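Local coordinates for protein alpha-galactosidase (Umbelopsis vinacea, PDB 3A5V) that hydrolyses terminal alpha-linked galactose residues from galactosides, as a tetrameric, N-glycosylated fungal enzyme of glycoside hydrolase family 27, at residues A6-M11 against V293-S298; W184-D189 against G235-D240; L239-V244 against P267-N272. All blocks are in the same frame, centred on the assembly; numbering follows the deposited sequence. Where two conformers were deposited one is given.

In the fold
From the N terminus, residues 6-11 lead into the first strand of the (beta/alpha)8 barrel and wait nearly 300 residues for 293-298, so contact 1 closes one long loop that encloses the other two. Contact 2 pairs strands 183-185 and 236-238 after an excursion through helix 217-227. Contact 3 starts on its last residues, Leu239 and Asp240, and closes round helix 251-263 onto strand 268-270. The three meet directly: Ala6 O probably accepts a hydrogen bond from Trp236 NE1, Gln10 O one from Leu268 N, and the Pro267 ring packs on Asn237. Together they join the first strand to the sixth, seventh and eighth where the barrel closes.

Contact 1: residues A6-M11 against V293-S298; sequences AITPQM and VNQDSS
Thr8, Pro9 and Met11 meet Asn294 and Gln295 in a buried, largely polar loop-to-helix-end contact at the N-terminal end of the (beta/alpha)8 barrel, where the lead-in to strand 11-14 passes the close of helix 288-294. Gln295, the first residue to leave the helix, carries most of it. Its chain bends at chi2 (-66°), which turns the amide toward the loop. Thr8 OG1 donates to Gln295 OE1 at 2.6 Å, coming from above the carbonyl plane. The opposite branch, Gln295 NE2, spends its protons in the amide plane: one goes to Pro9 O at 2.9 Å, on a lone pair and fairly straight (164°), the other to Asn294 OD1 at 2.8 Å. Three bonds thus fix the rotation of the amide. An alanine in place of Gln295 would probably leave the Thr8 hydroxyl, the Pro9 carbonyl and Asn294 OD1 without these mates and open a gap beside Met11. Asn294 is itself anchored through ND2 to the carbonyls of Ala262 and Ser266, and Asp296, in an Asx turn with Ser298, reaches Ala319 of the C-terminal beta sandwich. Over the face of the Gln295 amide turned away from Thr8 OG1, Met11 SD lies 3.7 Å from Gln295 NE2. The Pro9 ring points tip to tip at Asn294, its CB 3.6 Å from Asn294 OD1 and its CD 3.4 Å from the carbonyl oxygen Asn294 O.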
loop_
_atom_site.group_PDB
_atom_site.type_symbol
_atom_site.label_atom_id
_atom_site.label_comp_id
_atom_site.label_asym_id
_atom_site.label_seq_id
_atom_site.Cartn_x
_atom_site.Cartn_y
_atom_site.Cartn_z
ATOM N N ALA A 6 -13.014 22.032 -22.164
ATOM C CA ALA A 6 -11.616 21.993 -21.673
ATOM C C ALA A 6 -10.629 21.475 -22.729
ATOM O O ALA A 6 -9.713 20.682 -22.426
ATOM C CB ALA A 6 -11.506 21.189 -20.347
ATOM N N ILE A 7 -10.798 21.945 -23.973
ATOM C CA ILE A 7 -9.875 21.578 -25.062
ATOM C C ILE A 7 -8.461 22.050 -24.684
ATOM O O ILE A 7 -7.464 21.380 -24.969
ATOM C CB ILE A 7 -10.310 22.223 -26.410
ATOM C CG1 ILE A 7 -11.751 21.845 -26.780
ATOM C CG2 ILE A 7 -9.334 21.884 -27.533
ATOM C CD1 ILE A 7 -11.999 20.376 -26.875
ATOM N N THR A 8 -8.412 23.224 -24.062
ATOM C CA THR A 8 -7.256 23.713 -23.320
ATOM C C THR A 8 -7.715 23.737 -21.848
ATOM O O THR A 8 -8.930 23.645 -21.578
ATOM C CB THR A 8 -6.875 25.147 -23.741
ATOM O OG1 THR A 8 -8.013 26.002 -23.573
ATOM C CG2 THR A 8 -6.401 25.198 -25.201
ATOM N N PRO A 9 -6.767 23.835 -20.891
ATOM C CA PRO A 9 -7.199 23.909 -19.496
ATOM C C PRO A 9 -8.164 25.077 -19.228
ATOM O O PRO A 9 -7.976 26.172 -19.778
ATOM C CB PRO A 9 -5.881 24.110 -18.718
ATOM C CG PRO A 9 -4.815 23.471 -19.622
ATOM C CD PRO A 9 -5.300 23.814 -21.032
ATOM N N GLN A 10 -9.179 24.848 -18.394
ATOM C CA GLN A 10 -10.120 25.930 -18.028
ATOM C C GLN A 10 -9.434 27.041 -17.210
ATOM O O GLN A 10 -8.455 26.795 -16.508
ATOM C CB GLN A 10 -11.345 25.386 -17.271
ATOM C CG GLN A 10 -11.047 24.758 -15.872
ATOM C CD GLN A 10 -10.785 23.239 -15.893
ATOM O OE1 GLN A 10 -10.239 22.687 -16.856
ATOM N NE2 GLN A 10 -11.158 22.567 -14.804
ATOM N N MET A 11 -9.952 28.262 -17.327
ATOM C CA MET A 11 -9.458 29.393 -16.561
ATOM C C MET A 11 -10.660 30.096 -15.944
ATOM O O MET A 11 -11.739 30.137 -16.540
ATOM C CB MET A 11 -8.673 30.360 -17.456
ATOM C CG MET A 11 -7.465 29.741 -18.183
ATOM S SD MET A 11 -6.686 30.866 -19.373
ATOM C CE MET A 11 -6.228 32.264 -18.309
ATOM N N VAL A 293 1.273 29.811 -22.867
ATOM C CA VAL A 293 1.918 28.507 -22.614
ATOM C C VAL A 293 0.886 27.495 -22.104
ATOM O O VAL A 293 0.821 26.363 -22.591
ATOM C CB VAL A 293 3.108 28.630 -21.601
ATOM C CG1 VAL A 293 3.554 27.231 -21.099
ATOM C CG2 VAL A 293 4.271 29.391 -22.240
ATOM N N ASN A 294 0.081 27.911 -21.123
ATOM C CA ASN A 294 -0.981 27.066 -20.562
ATOM C C ASN A 294 -2.002 26.676 -21.637
ATOM O O ASN A 294 -2.479 25.536 -21.686
ATOM C CB ASN A 294 -1.665 27.796 -19.380
ATOM C CG ASN A 294 -2.785 26.959 -18.720
ATOM O OD1 ASN A 294 -3.968 27.199 -18.953
ATOM N ND2 ASN A 294 -2.402 25.986 -17.882
ATOM N N GLN A 295 -2.280 27.622 -22.529
ATOM C CA GLN A 295 -3.322 27.463 -23.550
ATOM C C GLN A 295 -2.756 26.960 -24.880
ATOM O O GLN A 295 -3.459 26.949 -25.896
ATOM C CB GLN A 295 -4.043 28.809 -23.743
ATOM C CG GLN A 295 -4.773 29.262 -22.468
ATOM C CD GLN A 295 -5.933 28.339 -22.107
ATOM O OE1 GLN A 295 -6.908 28.240 -22.860
ATOM N NE2 GLN A 295 -5.828 27.641 -20.959
ATOM N N ASP A 296 -1.493 26.541 -24.869
ATOM C CA ASP A 296 -0.816 26.089 -26.100
ATOM C C ASP A 296 -1.516 24.936 -26.836
ATOM O O ASP A 296 -1.939 23.950 -26.220
ATOM C CB ASP A 296 0.641 25.702 -25.808
ATOM C CG ASP A 296 1.371 25.249 -27.054
ATOM O OD1 ASP A 296 1.791 26.116 -27.848
ATOM O OD2 ASP A 296 1.492 24.021 -27.254
ATOM N N SER A 297 -1.582 25.042 -28.166
ATOM C CA SER A 297 -2.291 24.057 -29.004
ATOM C C SER A 297 -1.715 22.638 -29.031
ATOM O O SER A 297 -2.405 21.700 -29.447
ATOM C CB SER A 297 -2.452 24.597 -30.439
ATOM O OG SER A 297 -1.179 24.748 -31.035
ATOM N N SER A 298 -0.468 22.458 -28.597
ATOM C CA SER A 298 0.082 21.105 -28.468
ATOM C C SER A 298 -0.402 20.371 -27.220
ATOM O O SER A 298 -0.180 19.168 -27.101
ATOM C CB SER A 298 1.617 21.115 -28.521
ATOM O OG SER A 298 2.034 21.600 -29.786
HETATM O O HOH W 1 -9.652 28.131 -21.151
#

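Contact 2: residues W184-D189 against G235-D240; sequences WRISGD and GWNDLD
Trp184 and Arg185 run parallel to and in register with Asn237 and Asp238, joined by three backbone hydrogen bonds: Trp184 N to Trp236 O (3.0 Å), Asp238 N to Trp184 O, and Ile186 N to Asp238 O. Trp184 and Asn237 project from one face of the sheet. With CG between the backbone N and the carbonyl carbon (chi1 40°), the indole lies over the neighbouring strand and Trp236 O sits over the centre of the ring, while NE1 donates to Asn237 OD1 at 2.8 Å along a bent path (139°). The far tip of the ring, Trp184 CH2, comes within 3.3 Å of Gly235 C. Ile186 sets CG2 against the Asn237 side chain and CD1 against Leu239 CD1. These are the sixth and seventh strands of the (beta/alpha)8 barrel, a beta-alpha-beta crossover through helix 217-227; the other face carries Arg185 and Asp238, and the loops beyond the strands bring in Asp189 and Asp240. There Arg185, bent at chi2 and chi3, lays its guanidinium almost flat (10°) on the Asp240 carboxylate. Arg185 NH1 and Asp240 OD1, 3.4 Å apart, attract by charge alone, with water 3 bridging them. In the guanidinium plane, Arg185 NH2 makes a hydrogen-bonded salt bridge to Asp189 OD1 at 2.7 Å, and it also reaches Ser187 O. Arg185 NE donates to water 2, which in turn donates to Asp238 O and Ser187 OG. Asp240 OD2 accepts from Val190 N, and the side chain of Asp189 lies about 4 Å from a bound Tris molecule.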
loop_
_atom_site.group_PDB
_atom_site.type_symbol
_atom_site.label_atom_id
_atom_site.label_comp_id
_atom_site.label_asym_id
_atom_site.label_seq_id
_atom_site.Cartn_x
_atom_site.Cartn_y
_atom_site.Cartn_z
ATOM N N TRP A 184 -9.077 16.706 -12.927
ATOM C CA TRP A 184 -9.102 16.013 -11.639
ATOM C C TRP A 184 -8.007 16.581 -10.744
ATOM O O TRP A 184 -6.836 16.638 -11.130
ATOM C CB TRP A 184 -8.958 14.481 -11.807
ATOM C CG TRP A 184 -7.971 14.121 -12.858
ATOM C CD1 TRP A 184 -6.607 13.982 -12.703
ATOM C CD2 TRP A 184 -8.242 13.937 -14.252
ATOM N NE1 TRP A 184 -6.029 13.701 -13.923
ATOM C CE2 TRP A 184 -7.006 13.669 -14.888
ATOM C CE3 TRP A 184 -9.417 13.961 -15.030
ATOM C CZ2 TRP A 184 -6.908 13.409 -16.268
ATOM C CZ3 TRP A 184 -9.318 13.722 -16.407
ATOM C CH2 TRP A 184 -8.071 13.450 -17.010
ATOM N N ARG A 185 -8.410 17.051 -9.569
ATOM C CA ARG A 185 -7.467 17.365 -8.500
ATOM C C ARG A 185 -6.554 16.173 -8.239
ATOM O O ARG A 185 -7.009 15.011 -8.172
ATOM C CB ARG A 185 -8.222 17.790 -7.234
ATOM C CG ARG A 185 -8.843 19.224 -7.373
ATOM C CD ARG A 185 -7.781 20.345 -7.039
ATOM N NE ARG A 185 -7.231 20.023 -5.729
ATOM C CZ ARG A 185 -7.865 20.219 -4.573
ATOM N NH1 ARG A 185 -9.034 20.864 -4.535
ATOM N NH2 ARG A 185 -7.314 19.770 -3.448
ATOM N N ILE A 186 -5.257 16.448 -8.137
ATOM C CA ILE A 186 -4.282 15.362 -7.953
ATOM C C ILE A 186 -3.727 15.269 -6.540
ATOM O O ILE A 186 -2.994 14.330 -6.231
ATOM C CB ILE A 186 -3.100 15.488 -8.940
ATOM C CG1 ILE A 186 -2.368 16.823 -8.689
ATOM C CG2 ILE A 186 -3.629 15.338 -10.390
ATOM C CD1 ILE A 186 -0.940 16.849 -9.178
ATOM N N SER A 187 -4.055 16.244 -5.695
ATOM C CA SER A 187 -3.439 16.340 -4.368
ATOM C C SER A 187 -4.410 16.961 -3.372
ATOM O O SER A 187 -5.446 17.502 -3.763
ATOM C CB SER A 187 -2.155 17.203 -4.477
ATOM O OG SER A 187 -2.512 18.561 -4.608
ATOM N N GLY A 188 -4.064 16.890 -2.085
ATOM C CA GLY A 188 -4.701 17.725 -1.070
ATOM C C GLY A 188 -4.571 19.219 -1.386
ATOM O O GLY A 188 -3.737 19.625 -2.214
ATOM N N ASP A 189 -5.407 20.034 -0.739
ATOM C CA ASP A 189 -5.546 21.450 -1.108
ATOM C C ASP A 189 -4.243 22.210 -0.896
ATOM O O ASP A 189 -3.551 22.018 0.103
ATOM C CB ASP A 189 -6.627 22.164 -0.274
ATOM C CG ASP A 189 -7.977 21.465 -0.285
ATOM O OD1 ASP A 189 -8.200 20.461 -1.008
ATOM O OD2 ASP A 189 -8.842 21.948 0.472
ATOM N N GLY A 235 -8.789 16.685 -20.668
ATOM C CA GLY A 235 -8.621 15.811 -19.490
ATOM C C GLY A 235 -7.318 16.137 -18.761
ATOM O O GLY A 235 -6.264 15.537 -19.029
ATOM N N TRP A 236 -7.411 17.056 -17.810
ATOM C CA TRP A 236 -6.235 17.689 -17.200
ATOM C C TRP A 236 -6.014 17.316 -15.735
ATOM O O TRP A 236 -6.973 17.183 -14.985
ATOM C CB TRP A 236 -6.407 19.220 -17.250
ATOM C CG TRP A 236 -6.701 19.726 -18.642
ATOM C CD1 TRP A 236 -7.885 20.204 -19.103
ATOM C CD2 TRP A 236 -5.791 19.769 -19.737
ATOM N NE1 TRP A 236 -7.780 20.552 -20.423
ATOM C CE2 TRP A 236 -6.509 20.281 -20.854
ATOM C CE3 TRP A 236 -4.449 19.391 -19.901
ATOM C CZ2 TRP A 236 -5.919 20.466 -22.109
ATOM C CZ3 TRP A 236 -3.850 19.563 -21.165
ATOM C CH2 TRP A 236 -4.586 20.112 -22.249
ATOM N N ASN A 237 -4.748 17.276 -15.317
ATOM C CA ASN A 237 -4.393 17.284 -13.885
ATOM C C ASN A 237 -4.651 18.679 -13.312
ATOM O O ASN A 237 -4.325 19.679 -13.953
ATOM C CB ASN A 237 -2.909 16.891 -13.686
ATOM C CG ASN A 237 -2.605 15.485 -14.220
ATOM O OD1 ASN A 237 -3.298 14.514 -13.888
ATOM N ND2 ASN A 237 -1.575 15.380 -15.058
ATOM N N ASP A 238 -5.254 18.736 -12.124
ATOM C CA ASP A 238 -5.624 20.005 -11.501
ATOM C C ASP A 238 -4.785 20.172 -10.232
ATOM O O ASP A 238 -4.874 19.356 -9.296
ATOM C CB ASP A 238 -7.137 19.996 -11.196
ATOM C CG ASP A 238 -7.649 21.299 -10.568
ATOM O OD1 ASP A 238 -6.867 22.241 -10.310
ATOM O OD2 ASP A 238 -8.870 21.350 -10.299
ATOM N N LEU A 239 -3.947 21.213 -10.207
ATOM C CA LEU A 239 -3.039 21.434 -9.092
ATOM C C LEU A 239 -3.651 22.334 -8.004
ATOM O O LEU A 239 -2.945 22.773 -7.098
ATOM C CB LEU A 239 -1.688 21.987 -9.589
ATOM C CG LEU A 239 -0.654 21.006 -10.174
ATOM C CD1 LEU A 239 -1.223 20.148 -11.335
ATOM C CD2 LEU A 239 0.605 21.770 -10.634
ATOM N N ASP A 240 -4.964 22.570 -8.103
ATOM C CA ASP A 240 -5.749 23.407 -7.175
ATOM C C ASP A 240 -5.568 24.889 -7.544
ATOM O O ASP A 240 -4.803 25.231 -8.453
ATOM C CB ASP A 240 -5.430 23.132 -5.679
ATOM C CG ASP A 240 -6.576 23.503 -4.737
ATOM O OD1 ASP A 240 -7.667 23.922 -5.198
ATOM O OD2 ASP A 240 -6.396 23.363 -3.513
HETATM O O HOH W 2 -4.683 19.102 -6.553
HETATM O O HOH W 3 -9.827 23.156 -6.549
#

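Contact 3: residues L239-V244 against P267-N272; sequences LDMLEV and PLILGN
Leu242 is the main bump: its CD1 settles between Leu268 CB and Leu270 CD2, 4.0 Å from each, in the hollow these alternate residues of the strand leave over the Ile269 backbone. His257, Tyr258 and Trp261 of helix 251-263 also pack on this leucine. A single backbone bridge holds it in place, Leu242 N donating to Ile269 O at 2.9 Å, nearly straight (166°), and Leu242 O accepting from Gly271 N. The next hollow is Gly271, where Met241 CB approaches Gly271 CA to 4.1 Å. Met241 CG also touches Ile269 CG2 at 4.1 Å. Farther on, Asn272 ND2 donates to Val244 O at 3.0 Å, with the acceptor in the amide plane. At the other end, water 4 fills the wedge where the chains diverge, donating to Asp240 O and Pro267 O and accepting from Ile269 N. The side chain of Met241 lies about 6 Å from a bound Tris molecule, on the C-terminal rim where (beta/alpha)8 barrels keep their active sites, and the whole contact is the seam joining the loop after the seventh strand to the eighth strand in such a barrel.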
loop_
_atom_site.group_PDB
_atom_site.type_symbol
_atom_site.label_atom_id
_atom_site.label_comp_id
_atom_site.label_asym_id
_atom_site.label_seq_id
_atom_site.Cartn_x
_atom_site.Cartn_y
_atom_site.Cartn_z
ATOM N N LEU A 239 -3.947 21.213 -10.207
ATOM C CA LEU A 239 -3.039 21.434 -9.092
ATOM C C LEU A 239 -3.651 22.334 -8.004
ATOM O O LEU A 239 -2.945 22.773 -7.098
ATOM C CB LEU A 239 -1.688 21.987 -9.589
ATOM C CG LEU A 239 -0.654 21.006 -10.174
ATOM C CD1 LEU A 239 -1.223 20.148 -11.335
ATOM C CD2 LEU A 239 0.605 21.770 -10.634
ATOM N N ASP A 240 -4.964 22.570 -8.103
ATOM C CA ASP A 240 -5.749 23.407 -7.175
ATOM C C ASP A 240 -5.568 24.889 -7.544
ATOM O O ASP A 240 -4.803 25.231 -8.453
ATOM C CB ASP A 240 -5.430 23.132 -5.679
ATOM C CG ASP A 240 -6.576 23.503 -4.737
ATOM O OD1 ASP A 240 -7.667 23.922 -5.198
ATOM O OD2 ASP A 240 -6.396 23.363 -3.513
ATOM N N MET A 241 -6.287 25.751 -6.834
ATOM C CA MET A 241 -6.432 27.162 -7.190
ATOM C C MET A 241 -5.162 27.969 -6.971
ATOM O O MET A 241 -4.298 27.590 -6.172
ATOM C CB MET A 241 -7.562 27.780 -6.357
ATOM C CG MET A 241 -8.881 27.120 -6.618
ATOM S SD MET A 241 -10.229 27.823 -5.661
ATOM C CE MET A 241 -9.809 27.284 -3.981
ATOM N N LEU A 242 -5.069 29.095 -7.677
ATOM C CA LEU A 242 -3.947 30.011 -7.547
ATOM C C LEU A 242 -4.125 30.906 -6.314
ATOM O O LEU A 242 -5.179 31.516 -6.146
ATOM C CB LEU A 242 -3.841 30.884 -8.813
ATOM C CG LEU A 242 -3.465 30.091 -10.078
ATOM C CD1 LEU A 242 -3.858 30.850 -11.362
ATOM C CD2 LEU A 242 -1.973 29.701 -10.095
ATOM N N GLU A 243 -3.083 30.991 -5.489
ATOM C CA GLU A 243 -3.065 31.813 -4.262
ATOM C C GLU A 243 -2.557 33.252 -4.478
ATOM O O GLU A 243 -2.510 34.048 -3.532
ATOM C CB GLU A 243 -2.199 31.125 -3.186
ATOM C CG GLU A 243 -2.761 29.788 -2.691
ATOM C CD GLU A 243 -3.852 29.938 -1.626
ATOM O OE1 GLU A 243 -4.176 31.079 -1.228
ATOM O OE2 GLU A 243 -4.375 28.899 -1.172
ATOM N N VAL A 244 -2.178 33.573 -5.716
ATOM C CA VAL A 244 -1.542 34.857 -6.046
ATOM C C VAL A 244 -2.293 36.090 -5.497
ATOM O O VAL A 244 -3.484 36.313 -5.797
ATOM C CB VAL A 244 -1.328 35.011 -7.565
ATOM C CG1 VAL A 244 -0.542 36.309 -7.847
ATOM C CG2 VAL A 244 -0.589 33.769 -8.142
ATOM N N PRO A 267 -5.677 23.492 -14.855
ATOM C CA PRO A 267 -6.635 24.598 -14.815
ATOM C C PRO A 267 -6.017 25.765 -14.044
ATOM O O PRO A 267 -5.273 25.544 -13.055
ATOM C CB PRO A 267 -7.803 24.028 -14.000
ATOM C CG PRO A 267 -7.755 22.549 -14.213
ATOM C CD PRO A 267 -6.287 22.200 -14.475
ATOM N N LEU A 268 -6.326 26.994 -14.482
ATOM C CA LEU A 268 -5.869 28.201 -13.790
ATOM C C LEU A 268 -7.091 28.905 -13.203
ATOM O O LEU A 268 -7.710 29.784 -13.850
ATOM C CB LEU A 268 -5.106 29.132 -14.734
ATOM C CG LEU A 268 -3.854 28.535 -15.424
ATOM C CD1 LEU A 268 -3.256 29.537 -16.422
ATOM C CD2 LEU A 268 -2.788 28.034 -14.422
ATOM N N ILE A 269 -7.454 28.477 -11.997
ATOM C CA ILE A 269 -8.616 29.025 -11.284
ATOM C C ILE A 269 -8.110 29.946 -10.190
ATOM O O ILE A 269 -7.426 29.506 -9.249
ATOM C CB ILE A 269 -9.545 27.902 -10.699
ATOM C CG1 ILE A 269 -9.984 26.890 -11.794
ATOM C CG2 ILE A 269 -10.771 28.524 -9.918
ATOM C CD1 ILE A 269 -10.668 27.497 -13.038
ATOM N N LEU A 270 -8.419 31.234 -10.330
ATOM C CA LEU A 270 -8.017 32.242 -9.352
ATOM C C LEU A 270 -8.730 32.040 -8.010
ATOM O O LEU A 270 -9.948 31.912 -7.959
ATOM C CB LEU A 270 -8.258 33.664 -9.904
ATOM C CG LEU A 270 -7.445 34.045 -11.156
ATOM C CD1 LEU A 270 -8.014 35.318 -11.808
ATOM C CD2 LEU A 270 -5.939 34.225 -10.839
ATOM N N GLY A 271 -7.952 31.992 -6.932
ATOM C CA GLY A 271 -8.498 31.707 -5.595
ATOM C C GLY A 271 -8.152 32.904 -4.724
ATOM O O GLY A 271 -7.582 32.743 -3.637
ATOM N N ASN A 272 -8.461 34.094 -5.245
ATOM C CA ASN A 272 -7.989 35.364 -4.688
ATOM C C ASN A 272 -9.055 36.473 -4.746
ATOM O O ASN A 272 -10.234 36.188 -4.982
ATOM C CB ASN A 272 -6.704 35.815 -5.418
ATOM C CG ASN A 272 -6.943 36.139 -6.901
ATOM O OD1 ASN A 272 -8.056 35.988 -7.425
ATOM N ND2 ASN A 272 -5.887 36.564 -7.580
HETATM O O HOH W 4 -5.706 26.673 -10.629
#